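Local coordinates for protein 3-oxo-tetronate kinase (Salmonella typhimurium, PDB 3DQQ) that probably phosphorylates 3-oxo-tetronate with ATP to give 3-oxo-tetronate 4-phosphate, at residues 2-7 against 44-48; 125-129 against 169-173; 204-210 against 226-232. All coordinates share one frame. Residues are numbered along the deposited sequence.

Overall arrangement
All three contacts lie in the sugar-binding N-terminal domain, and they follow one another along the chain in numerical order. Interaction 1 pairs strands 5-9 and 46-50 inside the large mixed sheet. Interaction 2 reaches the same sheet at strand 167-170, its outermost strand on this side, where a hairpin packs against the strand's end; its centre is about 28 Å from that of interaction 1. Interaction 3, between helices 204-214 and 224-235, has its centre about 17 Å from the centre of interaction 1 and about 15 Å from that of interaction 2. It touches both, through Leu230 against Ile5 and His206 against Ala172. The helix pair thus bridges the interior and the edge of the sheet.

Interaction 1: residues 2-7 against 44-48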
ATOM      1  N   MET A   2       7.905 -35.542 -26.532  1.00 49.57           N
ATOM      2  CA  MET A   2       6.925 -36.105 -25.599  1.00 48.04           C
ATOM      3  C   MET A   2       6.505 -35.039 -24.626  1.00 46.15           C
ATOM      4  O   MET A   2       7.338 -34.505 -23.941  1.00 46.72           O
ATOM      5  CB  MET A   2       7.536 -37.249 -24.808  1.00 48.17           C
ATOM      6  CG  MET A   2       6.733 -37.677 -23.515  1.00 50.15           C
ATOM      7  SD  MET A   2       5.532 -39.054 -23.684  1.00 52.81           S
ATOM      8  CE  MET A   2       6.312 -40.110 -25.002  1.00 46.42           C
ATOM      9  N   LEU A   3       5.216 -34.751 -24.522  1.00 43.67           N
ATOM     10  CA  LEU A   3       4.737 -33.747 -23.576  1.00 41.85           C
ATOM     11  C   LEU A   3       3.966 -34.422 -22.440  1.00 39.80           C
ATOM     12  O   LEU A   3       2.822 -34.819 -22.610  1.00 39.41           O
ATOM     13  CB  LEU A   3       3.867 -32.764 -24.332  1.00 41.79           C
ATOM     14  CG  LEU A   3       3.255 -31.585 -23.586  1.00 42.98           C
ATOM     15  CD1 LEU A   3       4.230 -31.015 -22.613  1.00 43.86           C
ATOM     16  CD2 LEU A   3       2.826 -30.530 -24.582  1.00 41.98           C
ATOM     17  N   LYS A   4       4.602 -34.593 -21.289  1.00 37.69           N
ATOM     18  CA  LYS A   4       4.017 -35.393 -20.226  1.00 36.80           C
ATOM     19  C   LYS A   4       2.924 -34.679 -19.427  1.00 35.08           C
ATOM     20  O   LYS A   4       1.876 -35.229 -19.194  1.00 34.99           O
ATOM     21  CB  LYS A   4       5.080 -35.810 -19.242  1.00 36.46           C
ATOM     22  CG  LYS A   4       6.094 -36.778 -19.742  1.00 37.97           C
ATOM     23  CD  LYS A   4       6.957 -37.190 -18.512  1.00 38.54           C
ATOM     24  CE  LYS A   4       8.062 -38.209 -18.806  1.00 39.21           C
ATOM     25  NZ  LYS A   4       9.101 -37.730 -19.730  1.00 40.12           N
ATOM     26  N   ILE A   5       3.198 -33.470 -18.977  1.00 33.30           N
ATOM     27  CA  ILE A   5       2.251 -32.687 -18.207  1.00 33.12           C
ATOM     28  C   ILE A   5       2.084 -31.370 -18.941  1.00 32.57           C
ATOM     29  O   ILE A   5       3.070 -30.764 -19.364  1.00 32.25           O
ATOM     30  CB  ILE A   5       2.750 -32.449 -16.736  1.00 32.87           C
ATOM     31  CG1 ILE A   5       3.015 -33.817 -16.087  1.00 32.85           C
ATOM     32  CG2 ILE A   5       1.746 -31.660 -15.921  1.00 31.08           C
ATOM     33  CD1 ILE A   5       3.766 -33.822 -14.760  1.00 32.62           C
ATOM     34  N   GLY A   6       0.829 -30.951 -19.107  1.00 31.64           N
ATOM     35  CA  GLY A   6       0.493 -29.651 -19.683  1.00 31.10           C
ATOM     36  C   GLY A   6      -0.265 -28.887 -18.616  1.00 30.68           C
ATOM     37  O   GLY A   6      -1.382 -29.277 -18.236  1.00 30.19           O
ATOM     38  N   VAL A   7       0.335 -27.820 -18.102  1.00 29.81           N
ATOM     39  CA  VAL A   7      -0.293 -27.085 -17.043  1.00 29.80           C
ATOM     40  C   VAL A   7      -1.053 -25.918 -17.638  1.00 30.47           C
ATOM     41  O   VAL A   7      -0.497 -25.201 -18.439  1.00 31.22           O
ATOM     42  CB  VAL A   7       0.757 -26.565 -16.072  1.00 29.89           C
ATOM     43  CG1 VAL A   7       0.099 -25.645 -14.962  1.00 25.71           C
ATOM     44  CG2 VAL A   7       1.537 -27.750 -15.536  1.00 26.76           C
ATOM     45  N   CYS A  44      11.929 -29.624 -23.612  1.00 42.23           N
ATOM     46  CA  CYS A  44      11.164 -29.782 -22.366  1.00 41.42           C
ATOM     47  C   CYS A  44      10.141 -30.916 -22.340  1.00 40.11           C
ATOM     48  O   CYS A  44       9.642 -31.324 -23.365  1.00 38.56           O
ATOM     49  CB  CYS A  44      10.411 -28.512 -22.092  1.00 41.99           C
ATOM     50  SG  CYS A  44       9.267 -28.129 -23.424  1.00 44.40           S
ATOM     51  N   ASP A  45       9.807 -31.381 -21.139  1.00 39.29           N
ATOM     52  CA  ASP A  45       8.826 -32.446 -20.964  1.00 39.17           C
ATOM     53  C   ASP A  45       7.500 -31.945 -20.450  1.00 38.10           C
ATOM     54  O   ASP A  45       6.528 -32.662 -20.501  1.00 38.43           O
ATOM     55  CB  ASP A  45       9.327 -33.480 -19.970  1.00 40.06           C
ATOM     56  CG  ASP A  45      10.637 -34.141 -20.403  1.00 43.24           C
ATOM     57  OD1 ASP A  45      10.986 -34.177 -21.614  1.00 44.71           O
ATOM     58  OD2 ASP A  45      11.324 -34.653 -19.490  1.00 49.32           O
ATOM     59  N   ALA A  46       7.480 -30.735 -19.908  1.00 37.17           N
ATOM     60  CA  ALA A  46       6.267 -30.088 -19.433  1.00 35.92           C
ATOM     61  C   ALA A  46       6.173 -28.718 -20.110  1.00 34.52           C
ATOM     62  O   ALA A  46       7.180 -28.124 -20.406  1.00 34.03           O
ATOM     63  CB  ALA A  46       6.301 -29.945 -17.933  1.00 35.14           C
ATOM     64  N   VAL A  47       4.955 -28.271 -20.390  1.00 33.27           N
ATOM     65  CA  VAL A  47       4.699 -26.914 -20.786  1.00 32.72           C
ATOM     66  C   VAL A  47       3.706 -26.292 -19.818  1.00 31.93           C
ATOM     67  O   VAL A  47       2.685 -26.872 -19.552  1.00 32.49           O
ATOM     68  CB  VAL A  47       4.156 -26.822 -22.216  1.00 32.16           C
ATOM     69  CG1 VAL A  47       3.882 -25.361 -22.580  1.00 31.80           C
ATOM     70  CG2 VAL A  47       5.137 -27.389 -23.168  1.00 30.26           C
ATOM     71  N   VAL A  48       4.008 -25.115 -19.295  1.00 31.55           N
ATOM     72  CA  VAL A  48       3.078 -24.424 -18.426  1.00 31.56           C
ATOM     73  C   VAL A  48       2.562 -23.237 -19.215  1.00 32.03           C
ATOM     74  O   VAL A  48       3.326 -22.362 -19.566  1.00 32.11           O
ATOM     75  CB  VAL A  48       3.764 -23.951 -17.139  1.00 31.06           C
ATOM     76  CG1 VAL A  48       2.813 -23.101 -16.339  1.00 28.15           C
ATOM     77  CG2 VAL A  48       4.297 -25.151 -16.359  1.00 28.15           C
TER
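Strand segments 5-7 and 46-48 run parallel, their axes approaching to 4.8 Å at 5°. Backbone hydrogen bonds set the register: Lys4 N donates to Asp45 O (2.8 Å), Val47 N to Ile5 O (3.3 Å) and Val7 N to Val47 O (2.9 Å), so Val47 uses both its NH and its carbonyl toward the 2-7 segment. CA-H...O contacts, from Ala46 CA to Ile5 O (3.3 Å) and from Gly6 CA to Val47 O (3.5 Å), add to these. Strand 5-9 pairs with strand 79-83 along its other edge, through Gly6 bonded to Gln79 and Tyr81, and strand 46-50 is flanked on its far side by strand 29-33, so the contact lies inside the parallel part of the large mixed sheet, in the domain's alpha/beta fold. Among the apolar side chains, Val7 CB meets Val48 CG2 (3.8 Å) on the face covered by helix 12-24, while Leu3 CD1 touches Val47 CG2 (3.8 Å). Charge enters at the partly exposed start of the pair, where Lys4 NZ and Asp45 OD2 form a long salt bridge of 3.8 Å.

Interaction 2: residues 125-129 against 169-173; sequences VYQGY and VIPAQ
Residues 126-129 form a type I' turn, closed by Tyr126 N to Tyr129 O (3.0 Å) and Tyr129 N to Tyr126 O (2.9 Å). Gln127 (phi/psi 50/23) and Gly128 (93/-1) take left-handed backbone angles; a CB on Gly128 would clash with Val169 CG2 and jam against Gln127 O, which alone calls for glycine. This tight connection of a beta hairpin, joining strands 123-126 and 129-132, packs where strand 167-170 passes into helix 172-177, Pro171 being the N-cap. CA atoms lie 5.1 Å apart for Gln127 and Pro171, 5.7 Å for Gly128 and Val169. Val169 (t) points toward the turn, CG1 3.6 Å from both Gln127 C and Gly128 N. Tyr126 (chi1 t, chi2 -112°) starts away, but its ring end comes nearer, CD2 edge-on 4.2 Å from Ala172 CB. Gln173 (m, p, chi3 -1°) brings NE2 back to donate a hydrogen bond to Tyr126 OH at 3.1 Å. Gln127 (m, m) sets NE2 3.8 Å from Pro171 CB. Asp200 OD2 accepts from Gln127 N and Ala172 N.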
ATOM      1  N   VAL A 125      -4.021 -29.057   4.068  1.00 34.14           N
ATOM      2  CA  VAL A 125      -5.407 -29.386   4.001  1.00 33.64           C
ATOM      3  C   VAL A 125      -5.647 -30.610   4.885  1.00 34.13           C
ATOM      4  O   VAL A 125      -4.968 -31.630   4.733  1.00 33.56           O
ATOM      5  CB  VAL A 125      -5.833 -29.695   2.526  1.00 33.53           C
ATOM      6  CG1 VAL A 125      -7.246 -30.279   2.494  1.00 29.44           C
ATOM      7  CG2 VAL A 125      -5.689 -28.443   1.685  1.00 31.58           C
ATOM      8  N   TYR A 126      -6.634 -30.521   5.784  1.00 34.75           N
ATOM      9  CA  TYR A 126      -6.992 -31.650   6.672  1.00 34.43           C
ATOM     10  C   TYR A 126      -8.499 -31.805   6.714  1.00 34.26           C
ATOM     11  O   TYR A 126      -9.208 -30.832   6.911  1.00 34.92           O
ATOM     12  CB  TYR A 126      -6.413 -31.444   8.071  1.00 35.19           C
ATOM     13  CG  TYR A 126      -6.737 -32.568   9.008  1.00 35.54           C
ATOM     14  CD1 TYR A 126      -7.589 -32.389  10.098  1.00 38.19           C
ATOM     15  CD2 TYR A 126      -6.215 -33.804   8.812  1.00 37.35           C
ATOM     16  CE1 TYR A 126      -7.897 -33.413  10.938  1.00 36.70           C
ATOM     17  CE2 TYR A 126      -6.524 -34.846   9.661  1.00 38.42           C
ATOM     18  CZ  TYR A 126      -7.364 -34.636  10.707  1.00 37.00           C
ATOM     19  OH  TYR A 126      -7.648 -35.700  11.503  1.00 37.91           O
ATOM     20  N   GLN A 127      -8.984 -33.020   6.499  1.00 33.73           N
ATOM     21  CA  GLN A 127     -10.412 -33.310   6.323  1.00 33.85           C
ATOM     22  C   GLN A 127     -11.140 -32.433   5.294  1.00 33.99           C
ATOM     23  O   GLN A 127     -12.392 -32.287   5.334  1.00 33.21           O
ATOM     24  CB  GLN A 127     -11.139 -33.223   7.644  1.00 33.81           C
ATOM     25  CG  GLN A 127     -10.544 -34.084   8.719  1.00 36.01           C
ATOM     26  CD  GLN A 127     -10.652 -35.556   8.459  1.00 36.58           C
ATOM     27  OE1 GLN A 127     -11.581 -36.048   7.829  1.00 40.29           O
ATOM     28  NE2 GLN A 127      -9.678 -36.273   8.940  1.00 39.83           N
ATOM     29  N   GLY A 128     -10.364 -31.864   4.371  1.00 33.69           N
ATOM     30  CA  GLY A 128     -10.921 -30.983   3.363  1.00 33.71           C
ATOM     31  C   GLY A 128     -10.927 -29.512   3.681  1.00 33.16           C
ATOM     32  O   GLY A 128     -11.331 -28.705   2.841  1.00 32.17           O
ATOM     33  N   TYR A 129     -10.448 -29.159   4.865  1.00 33.17           N
ATOM     34  CA  TYR A 129     -10.388 -27.756   5.263  1.00 33.78           C
ATOM     35  C   TYR A 129      -9.000 -27.220   4.962  1.00 34.03           C
ATOM     36  O   TYR A 129      -8.005 -27.906   5.183  1.00 33.79           O
ATOM     37  CB  TYR A 129     -10.676 -27.593   6.755  1.00 33.53           C
ATOM     38  CG  TYR A 129     -12.073 -27.996   7.189  1.00 34.36           C
ATOM     39  CD1 TYR A 129     -13.057 -27.043   7.440  1.00 32.62           C
ATOM     40  CD2 TYR A 129     -12.399 -29.343   7.380  1.00 35.48           C
ATOM     41  CE1 TYR A 129     -14.304 -27.413   7.860  1.00 32.42           C
ATOM     42  CE2 TYR A 129     -13.664 -29.723   7.789  1.00 33.98           C
ATOM     43  CZ  TYR A 129     -14.605 -28.753   8.025  1.00 34.05           C
ATOM     44  OH  TYR A 129     -15.855 -29.152   8.455  1.00 35.86           O
ATOM     45  N   VAL A 169     -13.861 -35.898  -0.166  1.00 33.63           N
ATOM     46  CA  VAL A 169     -12.601 -35.663   0.547  1.00 33.82           C
ATOM     47  C   VAL A 169     -11.821 -36.969   0.698  1.00 34.41           C
ATOM     48  O   VAL A 169     -12.405 -37.976   0.932  1.00 35.09           O
ATOM     49  CB  VAL A 169     -12.816 -35.045   1.957  1.00 33.10           C
ATOM     50  CG1 VAL A 169     -11.471 -34.840   2.653  1.00 31.96           C
ATOM     51  CG2 VAL A 169     -13.554 -33.714   1.863  1.00 31.48           C
ATOM     52  N   ILE A 170     -10.505 -36.959   0.489  1.00 35.62           N
ATOM     53  CA  ILE A 170      -9.638 -38.063   0.883  1.00 35.58           C
ATOM     54  C   ILE A 170      -8.811 -37.536   2.043  1.00 36.00           C
ATOM     55  O   ILE A 170      -7.965 -36.702   1.869  1.00 37.18           O
ATOM     56  CB  ILE A 170      -8.691 -38.525  -0.246  1.00 35.72           C
ATOM     57  CG1 ILE A 170      -9.480 -38.901  -1.494  1.00 36.17           C
ATOM     58  CG2 ILE A 170      -7.834 -39.715   0.197  1.00 35.42           C
ATOM     59  CD1 ILE A 170     -10.311 -40.083  -1.356  1.00 35.99           C
ATOM     60  N   PRO A 171      -9.047 -38.029   3.238  1.00 36.27           N
ATOM     61  CA  PRO A 171      -8.290 -37.522   4.394  1.00 36.36           C
ATOM     62  C   PRO A 171      -6.851 -38.025   4.522  1.00 36.39           C
ATOM     63  O   PRO A 171      -6.525 -39.118   4.076  1.00 36.94           O
ATOM     64  CB  PRO A 171      -9.102 -38.043   5.583  1.00 35.79           C
ATOM     65  CG  PRO A 171      -9.765 -39.250   5.067  1.00 35.19           C
ATOM     66  CD  PRO A 171      -9.984 -39.101   3.603  1.00 35.99           C
ATOM     67  N   ALA A 172      -6.027 -37.233   5.196  1.00 36.92           N
ATOM     68  CA  ALA A 172      -4.626 -37.577   5.521  1.00 36.63           C
ATOM     69  C   ALA A 172      -4.445 -39.022   5.946  1.00 36.70           C
ATOM     70  O   ALA A 172      -3.575 -39.749   5.454  1.00 36.95           O
ATOM     71  CB  ALA A 172      -4.137 -36.678   6.595  1.00 35.78           C
ATOM     72  N   GLN A 173      -5.296 -39.468   6.842  1.00 37.11           N
ATOM     73  CA  GLN A 173      -5.192 -40.851   7.312  1.00 36.84           C
ATOM     74  C   GLN A 173      -5.245 -41.897   6.201  1.00 37.13           C
ATOM     75  O   GLN A 173      -4.590 -42.932   6.323  1.00 38.35           O
ATOM     76  CB  GLN A 173      -6.273 -41.141   8.339  1.00 36.65           C
ATOM     77  CG  GLN A 173      -6.008 -40.485   9.661  1.00 36.49           C
ATOM     78  CD  GLN A 173      -6.592 -39.088   9.814  1.00 39.64           C
ATOM     79  OE1 GLN A 173      -7.217 -38.537   8.883  1.00 40.83           O
ATOM     80  NE2 GLN A 173      -6.390 -38.493  11.015  1.00 38.66           N
TER

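Interaction 3: residues 204-210 against 226-232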
ATOM      1  N   GLU A 204       5.137 -32.987   2.686  1.00 42.61           N
ATOM      2  CA  GLU A 204       5.507 -33.376   1.352  1.00 43.57           C
ATOM      3  C   GLU A 204       5.336 -34.880   1.061  1.00 42.16           C
ATOM      4  O   GLU A 204       5.045 -35.252  -0.056  1.00 41.12           O
ATOM      5  CB  GLU A 204       6.869 -32.767   0.970  1.00 43.68           C
ATOM      6  CG  GLU A 204       8.173 -33.559   1.170  1.00 47.61           C
ATOM      7  CD  GLU A 204       9.381 -32.785   0.522  1.00 49.47           C
ATOM      8  OE1 GLU A 204      10.505 -33.366   0.376  1.00 54.49           O
ATOM      9  OE2 GLU A 204       9.161 -31.577   0.157  1.00 56.51           O
ATOM     10  N   ARG A 205       5.403 -35.730   2.066  1.00 41.43           N
ATOM     11  CA  ARG A 205       5.155 -37.141   1.812  1.00 41.64           C
ATOM     12  C   ARG A 205       3.742 -37.396   1.276  1.00 40.04           C
ATOM     13  O   ARG A 205       3.510 -38.283   0.459  1.00 39.68           O
ATOM     14  CB  ARG A 205       5.365 -37.925   3.089  1.00 41.10           C
ATOM     15  CG  ARG A 205       5.218 -39.407   2.954  1.00 42.73           C
ATOM     16  CD  ARG A 205       5.400 -40.096   4.366  1.00 48.82           C
ATOM     17  NE  ARG A 205       4.740 -39.342   5.480  1.00 56.11           N
ATOM     18  CZ  ARG A 205       3.458 -39.483   5.880  1.00 56.35           C
ATOM     19  NH1 ARG A 205       2.633 -40.381   5.304  1.00 54.93           N
ATOM     20  NH2 ARG A 205       2.996 -38.699   6.862  1.00 56.84           N
ATOM     21  N   HIS A 206       2.783 -36.639   1.770  1.00 38.93           N
ATOM     22  CA  HIS A 206       1.425 -36.786   1.324  1.00 38.13           C
ATOM     23  C   HIS A 206       1.299 -36.444  -0.146  1.00 37.56           C
ATOM     24  O   HIS A 206       0.601 -37.136  -0.905  1.00 37.04           O
ATOM     25  CB  HIS A 206       0.545 -35.846   2.110  1.00 38.52           C
ATOM     26  CG  HIS A 206       0.248 -36.320   3.495  1.00 38.15           C
ATOM     27  ND1 HIS A 206      -0.075 -35.460   4.519  1.00 37.23           N
ATOM     28  CD2 HIS A 206       0.196 -37.566   4.018  1.00 37.24           C
ATOM     29  CE1 HIS A 206      -0.321 -36.160   5.608  1.00 36.35           C
ATOM     30  NE2 HIS A 206      -0.159 -37.441   5.332  1.00 34.45           N
ATOM     31  N   LEU A 207       1.986 -35.379  -0.546  1.00 36.34           N
ATOM     32  CA  LEU A 207       2.026 -34.999  -1.941  1.00 35.88           C
ATOM     33  C   LEU A 207       2.709 -36.034  -2.809  1.00 35.98           C
ATOM     34  O   LEU A 207       2.259 -36.289  -3.939  1.00 37.30           O
ATOM     35  CB  LEU A 207       2.687 -33.655  -2.110  1.00 35.26           C
ATOM     36  CG  LEU A 207       1.840 -32.519  -1.500  1.00 33.78           C
ATOM     37  CD1 LEU A 207       2.611 -31.210  -1.552  1.00 31.01           C
ATOM     38  CD2 LEU A 207       0.504 -32.426  -2.205  1.00 31.37           C
ATOM     39  N   GLU A 208       3.755 -36.669  -2.300  1.00 35.53           N
ATOM     40  CA  GLU A 208       4.421 -37.716  -3.046  1.00 35.48           C
ATOM     41  C   GLU A 208       3.486 -38.890  -3.250  1.00 35.00           C
ATOM     42  O   GLU A 208       3.460 -39.485  -4.321  1.00 35.22           O
ATOM     43  CB  GLU A 208       5.675 -38.177  -2.346  1.00 35.03           C
ATOM     44  CG  GLU A 208       6.807 -37.138  -2.295  1.00 37.84           C
ATOM     45  CD  GLU A 208       8.077 -37.655  -1.554  1.00 39.92           C
ATOM     46  OE1 GLU A 208       9.209 -37.286  -1.955  1.00 44.23           O
ATOM     47  OE2 GLU A 208       7.951 -38.452  -0.578  1.00 48.92           O
ATOM     48  N   ILE A 209       2.698 -39.220  -2.234  1.00 34.55           N
ATOM     49  CA  ILE A 209       1.734 -40.315  -2.362  1.00 34.16           C
ATOM     50  C   ILE A 209       0.666 -39.959  -3.406  1.00 33.65           C
ATOM     51  O   ILE A 209       0.245 -40.794  -4.193  1.00 33.28           O
ATOM     52  CB  ILE A 209       1.090 -40.632  -1.001  1.00 33.89           C
ATOM     53  CG1 ILE A 209       2.158 -41.183  -0.054  1.00 34.32           C
ATOM     54  CG2 ILE A 209      -0.046 -41.639  -1.147  1.00 33.85           C
ATOM     55  CD1 ILE A 209       1.841 -41.047   1.455  1.00 34.62           C
ATOM     56  N   GLN A 210       0.226 -38.707  -3.416  1.00 33.71           N
ATOM     57  CA  GLN A 210      -0.816 -38.313  -4.354  1.00 33.69           C
ATOM     58  C   GLN A 210      -0.264 -38.455  -5.762  1.00 33.82           C
ATOM     59  O   GLN A 210      -0.925 -39.018  -6.634  1.00 33.48           O
ATOM     60  CB  GLN A 210      -1.262 -36.881  -4.126  1.00 33.70           C
ATOM     61  CG  GLN A 210      -2.058 -36.578  -2.869  1.00 33.40           C
ATOM     62  CD  GLN A 210      -2.273 -35.057  -2.725  1.00 34.20           C
ATOM     63  OE1 GLN A 210      -2.227 -34.348  -3.728  1.00 36.68           O
ATOM     64  NE2 GLN A 210      -2.522 -34.560  -1.502  1.00 31.86           N
ATOM     65  N   LEU A 226       1.049 -30.709  -5.665  1.00 37.96           N
ATOM     66  CA  LEU A 226       0.826 -31.972  -6.369  1.00 37.74           C
ATOM     67  C   LEU A 226       1.771 -32.107  -7.541  1.00 38.01           C
ATOM     68  O   LEU A 226       2.223 -33.209  -7.819  1.00 38.32           O
ATOM     69  CB  LEU A 226      -0.621 -32.082  -6.834  1.00 37.04           C
ATOM     70  CG  LEU A 226      -1.025 -33.350  -7.554  1.00 37.90           C
ATOM     71  CD1 LEU A 226      -0.553 -34.646  -6.835  1.00 35.77           C
ATOM     72  CD2 LEU A 226      -2.561 -33.306  -7.845  1.00 37.36           C
ATOM     73  N   ALA A 227       2.073 -31.003  -8.234  1.00 38.31           N
ATOM     74  CA  ALA A 227       3.013 -31.050  -9.371  1.00 38.41           C
ATOM     75  C   ALA A 227       4.356 -31.593  -8.922  1.00 38.43           C
ATOM     76  O   ALA A 227       4.993 -32.409  -9.578  1.00 37.29           O
ATOM     77  CB  ALA A 227       3.188 -29.679 -10.003  1.00 37.63           C
ATOM     78  N   MET A 228       4.798 -31.130  -7.777  1.00 40.03           N
ATOM     79  CA  MET A 228       6.034 -31.653  -7.212  1.00 40.89           C
ATOM     80  C   MET A 228       5.944 -33.167  -7.074  1.00 39.42           C
ATOM     81  O   MET A 228       6.851 -33.892  -7.429  1.00 39.10           O
ATOM     82  CB  MET A 228       6.319 -30.984  -5.863  1.00 40.71           C
ATOM     83  CG  MET A 228       7.563 -31.528  -5.192  1.00 42.48           C
ATOM     84  SD  MET A 228       7.448 -31.390  -3.382  1.00 50.03           S
ATOM     85  CE  MET A 228       7.227 -29.595  -3.105  1.00 45.51           C
ATOM     86  N   GLY A 229       4.814 -33.644  -6.586  1.00 38.93           N
ATOM     87  CA  GLY A 229       4.622 -35.075  -6.384  1.00 38.36           C
ATOM     88  C   GLY A 229       4.594 -35.832  -7.679  1.00 38.26           C
ATOM     89  O   GLY A 229       5.118 -36.935  -7.744  1.00 39.76           O
ATOM     90  N   LEU A 230       3.974 -35.263  -8.714  1.00 37.17           N
ATOM     91  CA  LEU A 230       3.951 -35.898 -10.007  1.00 36.21           C
ATOM     92  C   LEU A 230       5.332 -35.889 -10.596  1.00 36.00           C
ATOM     93  O   LEU A 230       5.737 -36.886 -11.161  1.00 36.55           O
ATOM     94  CB  LEU A 230       2.952 -35.249 -10.945  1.00 34.94           C
ATOM     95  CG  LEU A 230       1.494 -35.433 -10.534  1.00 32.73           C
ATOM     96  CD1 LEU A 230       0.645 -34.362 -11.193  1.00 29.13           C
ATOM     97  CD2 LEU A 230       0.964 -36.851 -10.821  1.00 25.02           C
ATOM     98  N   ALA A 231       6.088 -34.822 -10.413  1.00 36.32           N
ATOM     99  CA  ALA A 231       7.435 -34.758 -10.983  1.00 37.12           C
ATOM    100  C   ALA A 231       8.302 -35.850 -10.418  1.00 37.88           C
ATOM    101  O   ALA A 231       9.022 -36.493 -11.148  1.00 38.20           O
ATOM    102  CB  ALA A 231       8.078 -33.436 -10.739  1.00 36.29           C
ATOM    103  N   ARG A 232       8.204 -36.107  -9.124  1.00 39.18           N
ATOM    104  CA  ARG A 232       9.039 -37.125  -8.511  1.00 40.20           C
ATOM    105  C   ARG A 232       8.699 -38.529  -8.918  1.00 41.76           C
ATOM    106  O   ARG A 232       9.534 -39.422  -8.760  1.00 42.54           O
ATOM    107  CB  ARG A 232       8.970 -37.036  -7.007  1.00 40.46           C
ATOM    108  CG  ARG A 232       9.456 -35.704  -6.492  1.00 40.44           C
ATOM    109  CD  ARG A 232       9.678 -35.678  -5.037  1.00 40.27           C
ATOM    110  NE  ARG A 232      10.179 -34.367  -4.713  1.00 41.37           N
ATOM    111  CZ  ARG A 232      10.200 -33.831  -3.505  1.00 42.55           C
ATOM    112  NH1 ARG A 232       9.787 -34.509  -2.450  1.00 43.99           N
ATOM    113  NH2 ARG A 232      10.659 -32.601  -3.357  1.00 42.46           N
TER
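Arg232 joins the two helices through charge. Its NH1 donates to Glu204 OE1 at 3.1 Å and to Glu208 OE1 at 2.9 Å, both salt bridges near the guanidinium plane; the two glutamates, one helical turn apart, share this nitrogen. Beside them Met228 SD lies 3.9 Å from Glu204 OE2. Arg232 NE is satisfied by Asn25 OD1, and NH2 also outside the pair. Gln210 looks toward helix 226-232 but finds its polar partners outside: OE1 bonds to Ser115 OG and NE2, weakly, to Asp200 O; OE1 also lies 3.5 Å from Leu226 CD1. The helices fit closely at Gly229, where backbone meets backbone: its CA lies 3.6 Å from Leu207 O and 4.3 Å from Glu208 CA, and a CB would collide with Leu207 O. Because Gly229 has no side chain, the axes of segments 204-210 and 226-232 approach to 7.3 Å and cross at -60°: a glycine-mediated close helix crossing, between helices that flank strand 219-222 in the sequence of this alpha/beta domain.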